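Local coordinates for RabGDI protein (Plasmodium falciparum 3D7, PDB 3P1W), which probably acts as a Rab GDP-dissociation inhibitor, holding Rab GTPases in their GDP-bound form during vesicle transport, at residues F208-D220 with A226-Q238. Residues are numbered along the deposited sequence; the frame is centred on the assembly and turned at random.
Sequences FLGHAVALYLNDD and AYLTLERIKLYMQ
Two consecutive helices, 203-213 and 226-243, meet where the first runs out into the loop that joins them, and Arg-232 of the second binds the carbonyl of Ala-214 side-on, just past the helical residues. Its NE and NH2 each donate to Ala-214 O over 2.8 Å, both bent, with the oxygen tilted from the guanidinium plane. The bend at chi3 (73°) turns the guanidinium flat onto the Tyr-216 ring, planes 17° apart, with NE over the rim near CE1: an off-centre cation-pi stack. Tyr-216 OH hydrogen-bonds Thr-229 OG1 (2.9 Å). Arg-232 NH2 also forms a salt bridge with Glu-440 OE1. Two bonds to one oxygen plus the stack should fix the guanidinium's rotation. Alongside, Ala-214 CB packs on Ile-233 CG1 (3.9 Å), while Val-213 CG1 touches both Ile-233 CG2 and Tyr-236 CG. Tyr-236 lays a ring face against Val-213 CA, a CH-pi contact 4.1 Å from the centroid. Waters join Ala-212 O to Tyr-236 OH and Val-213 O to Arg-232 O, linking two more carbonyls to helix 226-243. Leu-215, with positive phi, is where the chain leaves helical geometry; the whole is a pair of successive helices, axes at 57°, joined by a loop within the Rab GDI fold.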
# COMPACT_ATOMS: atom_id res chain seq x y z
N PHE A 208 7.55 0.13 17.81
CA PHE A 208 7.58 1.09 16.69
C PHE A 208 8.67 0.73 15.69
O PHE A 208 8.50 0.97 14.49
CB PHE A 208 7.65 2.56 17.13
CG PHE A 208 9.04 3.05 17.50
CD1 PHE A 208 9.97 3.35 16.52
CD2 PHE A 208 9.37 3.27 18.83
CE1 PHE A 208 11.24 3.82 16.87
CE2 PHE A 208 10.63 3.73 19.18
CZ PHE A 208 11.56 4.00 18.20
N LEU A 209 9.78 0.15 16.15
CA LEU A 209 10.79 -0.31 15.19
C LEU A 209 10.23 -1.35 14.22
O LEU A 209 10.45 -1.27 13.02
CB LEU A 209 12.02 -0.87 15.89
CG LEU A 209 12.86 0.23 16.54
CD1 LEU A 209 13.94 -0.36 17.43
CD2 LEU A 209 13.44 1.10 15.45
N GLY A 210 9.54 -2.34 14.75
CA GLY A 210 9.02 -3.43 13.94
C GLY A 210 7.91 -3.00 12.99
O GLY A 210 7.91 -3.38 11.81
N HIS A 211 6.97 -2.22 13.51
CA HIS A 211 5.76 -1.88 12.79
C HIS A 211 5.90 -0.62 11.95
O HIS A 211 5.32 -0.55 10.88
CB HIS A 211 4.59 -1.77 13.76
CG HIS A 211 4.21 -3.07 14.38
ND1 HIS A 211 3.01 -3.70 14.11
CD2 HIS A 211 4.91 -3.92 15.17
CE1 HIS A 211 2.96 -4.85 14.78
NE2 HIS A 211 4.11 -5.01 15.41
N ALA A 212 6.68 0.36 12.40
CA ALA A 212 6.73 1.67 11.74
C ALA A 212 8.04 1.97 11.00
O ALA A 212 8.10 2.94 10.25
CB ALA A 212 6.43 2.80 12.78
N VAL A 213 9.09 1.19 11.25
CA VAL A 213 10.39 1.40 10.58
C VAL A 213 10.71 0.18 9.68
O VAL A 213 10.94 0.35 8.49
CB VAL A 213 11.53 1.72 11.59
CG1 VAL A 213 12.88 1.93 10.88
CG2 VAL A 213 11.17 2.97 12.39
N ALA A 214 10.69 -1.03 10.25
CA ALA A 214 10.78 -2.25 9.45
C ALA A 214 9.49 -2.55 8.64
O ALA A 214 9.51 -3.38 7.71
CB ALA A 214 11.13 -3.44 10.35
N LEU A 215 8.39 -1.89 9.01
CA LEU A 215 7.11 -1.95 8.27
C LEU A 215 6.49 -3.34 8.19
O LEU A 215 5.79 -3.70 7.22
CB LEU A 215 7.26 -1.31 6.88
CG LEU A 215 7.67 0.17 6.94
CD1 LEU A 215 7.93 0.67 5.52
CD2 LEU A 215 6.63 1.08 7.68
N TYR A 216 6.69 -4.10 9.26
CA TYR A 216 6.06 -5.39 9.38
C TYR A 216 4.61 -5.25 9.89
O TYR A 216 4.24 -4.22 10.46
CB TYR A 216 6.82 -6.27 10.34
CG TYR A 216 8.15 -6.82 9.85
CD1 TYR A 216 8.22 -7.66 8.74
CD2 TYR A 216 9.33 -6.59 10.57
CE1 TYR A 216 9.45 -8.23 8.32
CE2 TYR A 216 10.54 -7.14 10.17
CZ TYR A 216 10.60 -7.95 9.05
OH TYR A 216 11.81 -8.48 8.68
N LEU A 217 3.84 -6.31 9.71
CA LEU A 217 2.42 -6.36 10.07
C LEU A 217 2.17 -6.99 11.44
O LEU A 217 1.10 -6.85 12.00
CB LEU A 217 1.66 -7.16 9.02
CG LEU A 217 1.90 -6.78 7.56
CD1 LEU A 217 0.81 -7.40 6.69
CD2 LEU A 217 1.94 -5.27 7.35
N ASN A 218 3.17 -7.71 11.94
CA ASN A 218 3.04 -8.43 13.21
C ASN A 218 4.45 -8.70 13.74
O ASN A 218 5.43 -8.28 13.11
CB ASN A 218 2.25 -9.72 13.00
CG ASN A 218 2.92 -10.67 12.03
OD1 ASN A 218 4.11 -10.96 12.15
ND2 ASN A 218 2.17 -11.16 11.05
N ASP A 219 4.54 -9.41 14.85
CA ASP A 219 5.84 -9.65 15.50
C ASP A 219 6.47 -11.02 15.21
O ASP A 219 7.39 -11.42 15.93
CB ASP A 219 5.69 -9.42 17.00
CG ASP A 219 5.38 -7.96 17.35
OD1 ASP A 219 5.66 -7.04 16.54
OD2 ASP A 219 4.85 -7.74 18.45
N ASP A 220 6.05 -11.70 14.14
CA ASP A 220 6.69 -12.98 13.74
C ASP A 220 8.18 -12.81 13.43
O ASP A 220 8.98 -13.72 13.69
CB ASP A 220 5.98 -13.59 12.51
CG ASP A 220 4.54 -14.02 12.80
OD1 ASP A 220 4.10 -14.01 13.96
OD2 ASP A 220 3.84 -14.37 11.84
N ALA A 226 18.06 -12.22 12.00
CA ALA A 226 18.14 -10.77 12.14
C ALA A 226 18.34 -10.01 10.82
O ALA A 226 17.74 -8.95 10.63
CB ALA A 226 19.25 -10.38 13.13
N TYR A 227 19.16 -10.55 9.91
CA TYR A 227 19.52 -9.83 8.67
C TYR A 227 18.31 -9.32 7.87
O TYR A 227 18.36 -8.25 7.27
CB TYR A 227 20.41 -10.69 7.75
CG TYR A 227 19.71 -11.78 6.96
CD1 TYR A 227 19.43 -11.61 5.61
CD2 TYR A 227 19.37 -13.00 7.55
CE1 TYR A 227 18.81 -12.62 4.87
CE2 TYR A 227 18.76 -14.01 6.82
CZ TYR A 227 18.47 -13.82 5.50
OH TYR A 227 17.86 -14.82 4.77
N LEU A 228 17.23 -10.10 7.86
CA LEU A 228 16.00 -9.73 7.15
C LEU A 228 15.48 -8.39 7.66
O LEU A 228 15.08 -7.53 6.88
CB LEU A 228 14.94 -10.82 7.35
CG LEU A 228 15.23 -12.20 6.77
CD1 LEU A 228 14.51 -13.30 7.60
CD2 LEU A 228 14.86 -12.26 5.28
N THR A 229 15.53 -8.21 8.98
CA THR A 229 14.96 -7.03 9.60
C THR A 229 15.95 -5.87 9.57
O THR A 229 15.58 -4.73 9.31
CB THR A 229 14.52 -7.35 11.03
OG1 THR A 229 13.51 -8.37 11.00
CG2 THR A 229 13.97 -6.10 11.71
N LEU A 230 17.23 -6.17 9.77
CA LEU A 230 18.25 -5.15 9.68
C LEU A 230 18.23 -4.49 8.30
O LEU A 230 18.36 -3.27 8.20
CB LEU A 230 19.64 -5.73 10.01
CG LEU A 230 19.84 -6.13 11.47
CD1 LEU A 230 21.10 -7.01 11.63
CD2 LEU A 230 19.96 -4.89 12.37
N GLU A 231 18.07 -5.28 7.25
CA GLU A 231 18.04 -4.74 5.89
C GLU A 231 16.88 -3.78 5.71
O GLU A 231 17.00 -2.74 5.09
CB GLU A 231 17.94 -5.86 4.84
CG GLU A 231 19.20 -6.68 4.66
CD GLU A 231 20.28 -5.97 3.85
OE1 GLU A 231 20.24 -4.73 3.71
OE2 GLU A 231 21.19 -6.67 3.37
N ARG A 232 15.74 -4.15 6.27
CA ARG A 232 14.53 -3.34 6.15
C ARG A 232 14.65 -2.04 6.93
O ARG A 232 14.27 -0.97 6.44
CB ARG A 232 13.33 -4.14 6.64
CG ARG A 232 12.94 -5.26 5.67
CD ARG A 232 11.94 -6.19 6.29
NE ARG A 232 10.62 -5.58 6.39
CZ ARG A 232 9.71 -5.58 5.41
NH1 ARG A 232 9.95 -6.16 4.24
NH2 ARG A 232 8.54 -5.00 5.62
N ILE A 233 15.18 -2.12 8.15
CA ILE A 233 15.42 -0.93 8.96
C ILE A 233 16.43 -0.03 8.26
O ILE A 233 16.20 1.16 8.10
CB ILE A 233 15.85 -1.27 10.41
CG1 ILE A 233 14.71 -2.02 11.11
CG2 ILE A 233 16.18 0.01 11.21
CD1 ILE A 233 15.00 -2.43 12.55
N LYS A 234 17.53 -0.62 7.78
CA LYS A 234 18.50 0.17 7.01
C LYS A 234 17.88 0.82 5.78
O LYS A 234 18.15 1.98 5.48
CB LYS A 234 19.71 -0.69 6.59
CG LYS A 234 20.91 0.17 6.24
CD LYS A 234 22.18 -0.65 6.04
CE LYS A 234 22.10 -1.52 4.80
NZ LYS A 234 21.67 -0.75 3.60
N LEU A 235 17.03 0.08 5.08
CA LEU A 235 16.35 0.61 3.89
C LEU A 235 15.46 1.81 4.21
O LEU A 235 15.45 2.78 3.45
CB LEU A 235 15.54 -0.48 3.18
CG LEU A 235 14.93 -0.10 1.82
CD1 LEU A 235 16.00 0.01 0.73
CD2 LEU A 235 13.86 -1.11 1.43
N TYR A 236 14.72 1.74 5.31
CA TYR A 236 13.92 2.87 5.76
C TYR A 236 14.84 4.08 5.95
O TYR A 236 14.60 5.18 5.43
CB TYR A 236 13.23 2.52 7.08
CG TYR A 236 12.22 3.52 7.54
CD1 TYR A 236 10.85 3.34 7.27
CD2 TYR A 236 12.60 4.65 8.26
CE1 TYR A 236 9.92 4.27 7.69
CE2 TYR A 236 11.66 5.56 8.70
CZ TYR A 236 10.32 5.37 8.43
OH TYR A 236 9.39 6.30 8.86
N MET A 237 15.90 3.85 6.72
CA MET A 237 16.87 4.90 7.03
C MET A 237 17.51 5.53 5.78
O MET A 237 17.63 6.75 5.71
CB MET A 237 17.96 4.34 7.95
CG MET A 237 17.45 3.97 9.33
SD MET A 237 18.76 3.22 10.34
CE MET A 237 19.74 4.67 10.70
N GLN A 238 17.90 4.70 4.81
CA GLN A 238 18.45 5.18 3.53
C GLN A 238 17.42 5.94 2.70
O GLN A 238 17.77 6.93 2.04
CB GLN A 238 18.93 4.01 2.68
CG GLN A 238 20.20 3.32 3.16
CD GLN A 238 20.57 2.11 2.31
OE1 GLN A 238 21.74 1.74 2.23
NE2 GLN A 238 19.58 1.49 1.68
O HOH W 1 6.86 5.18 9.27
O HOH W 2 11.60 -0.70 6.00